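Local coordinates for protein L-ornithine 5-monooxygenase (Pseudomonas aeruginosa, PDB 3S5W) that hydroxylates the side-chain nitrogen of L-ornithine with FAD, NADPH and oxygen, the first step toward the hydroxamate groups of the siderophore pyoverdin, at residues 55-59 with 443-447. Sequence-based numbering, arbitrary orientation.
With PO4 (phosphate ion), chain G.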
ATOM      1  N   ALA A  55      18.483 -23.028  12.618  1.00 44.87           N
ATOM      2  CA  ALA A  55      18.700 -23.048  14.059  1.00 44.06           C
ATOM      3  C   ALA A  55      17.471 -23.431  14.886  1.00 43.70           C
ATOM      4  O   ALA A  55      17.626 -23.986  15.968  1.00 43.24           O
ATOM      5  CB  ALA A  55      19.272 -21.730  14.540  1.00 44.20           C
ATOM      6  N   GLN A  56      16.264 -23.130  14.398  1.00 42.62           N
ATOM      7  CA  GLN A  56      15.037 -23.323  15.197  1.00 41.94           C
ATOM      8  C   GLN A  56      14.011 -24.302  14.601  1.00 41.82           C
ATOM      9  O   GLN A  56      12.947 -24.489  15.182  1.00 42.79           O
ATOM     10  CB  GLN A  56      14.365 -21.974  15.494  1.00 41.25           C
ATOM     11  CG  GLN A  56      15.253 -20.962  16.186  1.00 40.48           C
ATOM     12  CD  GLN A  56      14.637 -19.568  16.275  1.00 40.65           C
ATOM     13  OE1 GLN A  56      15.008 -18.666  15.511  1.00 39.55           O
ATOM     14  NE2 GLN A  56      13.708 -19.382  17.198  1.00 36.35           N
ATOM     15  N   GLY A  57      14.328 -24.916  13.467  1.00 41.82           N
ATOM     16  CA  GLY A  57      13.436 -25.859  12.775  1.00 42.06           C
ATOM     17  C   GLY A  57      12.519 -25.209  11.745  1.00 42.06           C
ATOM     18  O   GLY A  57      11.937 -24.164  12.013  1.00 42.13           O
ATOM     19  N   ALA A  58      12.398 -25.812  10.567  1.00 42.23           N
ATOM     20  CA  ALA A  58      11.507 -25.298   9.522  1.00 42.29           C
ATOM     21  C   ALA A  58      10.061 -25.410   9.983  1.00 42.77           C
ATOM     22  O   ALA A  58       9.681 -26.423  10.577  1.00 43.56           O
ATOM     23  CB  ALA A  58      11.704 -26.052   8.227  1.00 42.31           C
ATOM     24  N   LEU A  59       9.261 -24.374   9.740  1.00 41.89           N
ATOM     25  CA  LEU A  59       7.824 -24.413  10.056  1.00 41.21           C
ATOM     26  C   LEU A  59       7.019 -24.778   8.821  1.00 41.06           C
ATOM     27  O   LEU A  59       7.532 -24.713   7.705  1.00 41.41           O
ATOM     28  CB  LEU A  59       7.333 -23.083  10.644  1.00 41.05           C
ATOM     29  CG  LEU A  59       7.864 -22.635  12.009  1.00 40.69           C
ATOM     30  CD1 LEU A  59       7.399 -21.229  12.322  1.00 38.33           C
ATOM     31  CD2 LEU A  59       7.472 -23.588  13.148  1.00 41.08           C
ATOM     32  N   LEU A 443       6.651 -15.541  16.727  1.00 32.99           N
ATOM     33  CA  LEU A 443       5.944 -16.736  16.266  1.00 34.08           C
ATOM     34  C   LEU A 443       6.620 -18.007  16.751  1.00 35.06           C
ATOM     35  O   LEU A 443       5.933 -18.894  17.282  1.00 34.68           O
ATOM     36  CB  LEU A 443       5.805 -16.752  14.743  1.00 33.89           C
ATOM     37  CG  LEU A 443       5.132 -17.973  14.105  1.00 36.61           C
ATOM     38  CD1 LEU A 443       3.691 -18.124  14.598  1.00 35.68           C
ATOM     39  CD2 LEU A 443       5.153 -17.880  12.595  1.00 37.09           C
ATOM     40  N   TYR A 444       7.946 -18.095  16.576  1.00 34.89           N
ATOM     41  CA  TYR A 444       8.706 -19.249  17.087  1.00 36.27           C
ATOM     42  C   TYR A 444       8.567 -19.374  18.599  1.00 37.30           C
ATOM     43  O   TYR A 444       8.393 -20.480  19.104  1.00 38.56           O
ATOM     44  CB  TYR A 444      10.189 -19.196  16.709  1.00 35.76           C
ATOM     45  CG  TYR A 444      10.524 -19.835  15.383  1.00 35.39           C
ATOM     46  CD1 TYR A 444      10.715 -21.222  15.278  1.00 35.79           C
ATOM     47  CD2 TYR A 444      10.660 -19.063  14.238  1.00 32.22           C
ATOM     48  CE1 TYR A 444      11.035 -21.809  14.064  1.00 35.10           C
ATOM     49  CE2 TYR A 444      10.969 -19.633  13.018  1.00 33.59           C
ATOM     50  CZ  TYR A 444      11.161 -21.006  12.929  1.00 35.02           C
ATOM     51  OH  TYR A 444      11.478 -21.558  11.713  1.00 35.00           O
ATOM     52  N   GLN A 445       8.638 -18.252  19.309  1.00 38.14           N
ATOM     53  CA  GLN A 445       8.453 -18.238  20.759  1.00 39.68           C
ATOM     54  C   GLN A 445       7.063 -18.763  21.148  1.00 40.06           C
ATOM     55  O   GLN A 445       6.939 -19.543  22.097  1.00 39.85           O
ATOM     56  CB  GLN A 445       8.711 -16.831  21.325  1.00 39.69           C
ATOM     57  CG  GLN A 445       8.596 -16.674  22.860  1.00 44.48           C
ATOM     58  CD  GLN A 445       9.518 -17.620  23.660  1.00 48.56           C
ATOM     59  OE1 GLN A 445      10.677 -17.854  23.292  1.00 51.56           O
ATOM     60  NE2 GLN A 445       8.992 -18.166  24.754  1.00 49.35           N
ATOM     61  N   HIS A 446       6.031 -18.349  20.415  1.00 39.95           N
ATOM     62  CA  HIS A 446       4.678 -18.832  20.665  1.00 41.51           C
ATOM     63  C   HIS A 446       4.504 -20.330  20.360  1.00 42.30           C
ATOM     64  O   HIS A 446       3.861 -21.046  21.131  1.00 41.86           O
ATOM     65  CB  HIS A 446       3.642 -18.020  19.889  1.00 41.13           C
ATOM     66  CG  HIS A 446       2.284 -18.652  19.867  1.00 41.92           C
ATOM     67  ND1 HIS A 446       1.390 -18.528  20.908  1.00 41.94           N
ATOM     68  CD2 HIS A 446       1.674 -19.432  18.941  1.00 43.30           C
ATOM     69  CE1 HIS A 446       0.286 -19.197  20.622  1.00 42.57           C
ATOM     70  NE2 HIS A 446       0.432 -19.755  19.435  1.00 42.52           N
ATOM     71  N   LEU A 447       5.060 -20.782  19.240  1.00 43.14           N
ATOM     72  CA  LEU A 447       4.934 -22.175  18.802  1.00 45.46           C
ATOM     73  C   LEU A 447       5.845 -23.172  19.546  1.00 47.28           C
ATOM     74  O   LEU A 447       5.621 -24.381  19.461  1.00 47.70           O
ATOM     75  CB  LEU A 447       5.130 -22.289  17.287  1.00 44.73           C
ATOM     76  CG  LEU A 447       4.088 -21.623  16.370  1.00 44.88           C
ATOM     77  CD1 LEU A 447       4.512 -21.722  14.910  1.00 42.87           C
ATOM     78  CD2 LEU A 447       2.695 -22.220  16.553  1.00 43.44           C
TER
HETATM   79  P   PO4 G 446       0.964 -17.385  24.234  1.00 68.54           P
HETATM   80  O1  PO4 G 446       2.041 -17.184  23.182  1.00 66.07           O
HETATM   81  O2  PO4 G 446      -0.313 -17.861  23.566  1.00 66.79           O
HETATM   82  O3  PO4 G 446       1.447 -18.411  25.231  1.00 67.12           O
HETATM   83  O4  PO4 G 446       0.691 -16.089  24.971  1.00 67.19           O
HETATM   84  O   HOH W   1      10.259 -21.825   9.012  1.00 36.07           O
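Y444 on helix 432-447 carries its ring out toward the turn that follows helix 40-56, and L59, its CG beside the backbone N and anti to the carbonyl carbon (chi1 -66°), lays CD1 over one face of that ring. This CH-pi contact puts L59 CD1 4.0 Å from the Y444 ring centroid, 17° off the normal. Over the opposite face lies the Q56 amide, its plane tilted from that of the ring; Q56 NE2 comes within 3.6 Å of Y444 CB, a van der Waals contact, while Q56 OE1 is hydrogen-bonded to R52 NH1. At the ring edge, Y444 OH donates to G57 O over 2.7 Å, with a C=O...O angle of 153° and the donor tilted from the carbonyl plane. G57, at positive phi, is where the chain leaves the helix. Y444 OH also accepts from a water at 3.0 Å, and L59 N donates to the same water. The same L59 CD1 also packs on L447 CD1 (3.9 Å) and on L443 CD2, beside D32 and L33 of strand 30-36. On another side of the helix, H446 ND1 and R401 hold a phosphate, probably from the crystallisation liquor. Away from the flavin and substrate sites, one tyrosine hydroxyl, used as both donor and acceptor, thus ties the C-terminal helix to G57 O directly and to L59 N through a water, while its ring lies between L59 CD1 and the Q56 amide, each offset toward the rim.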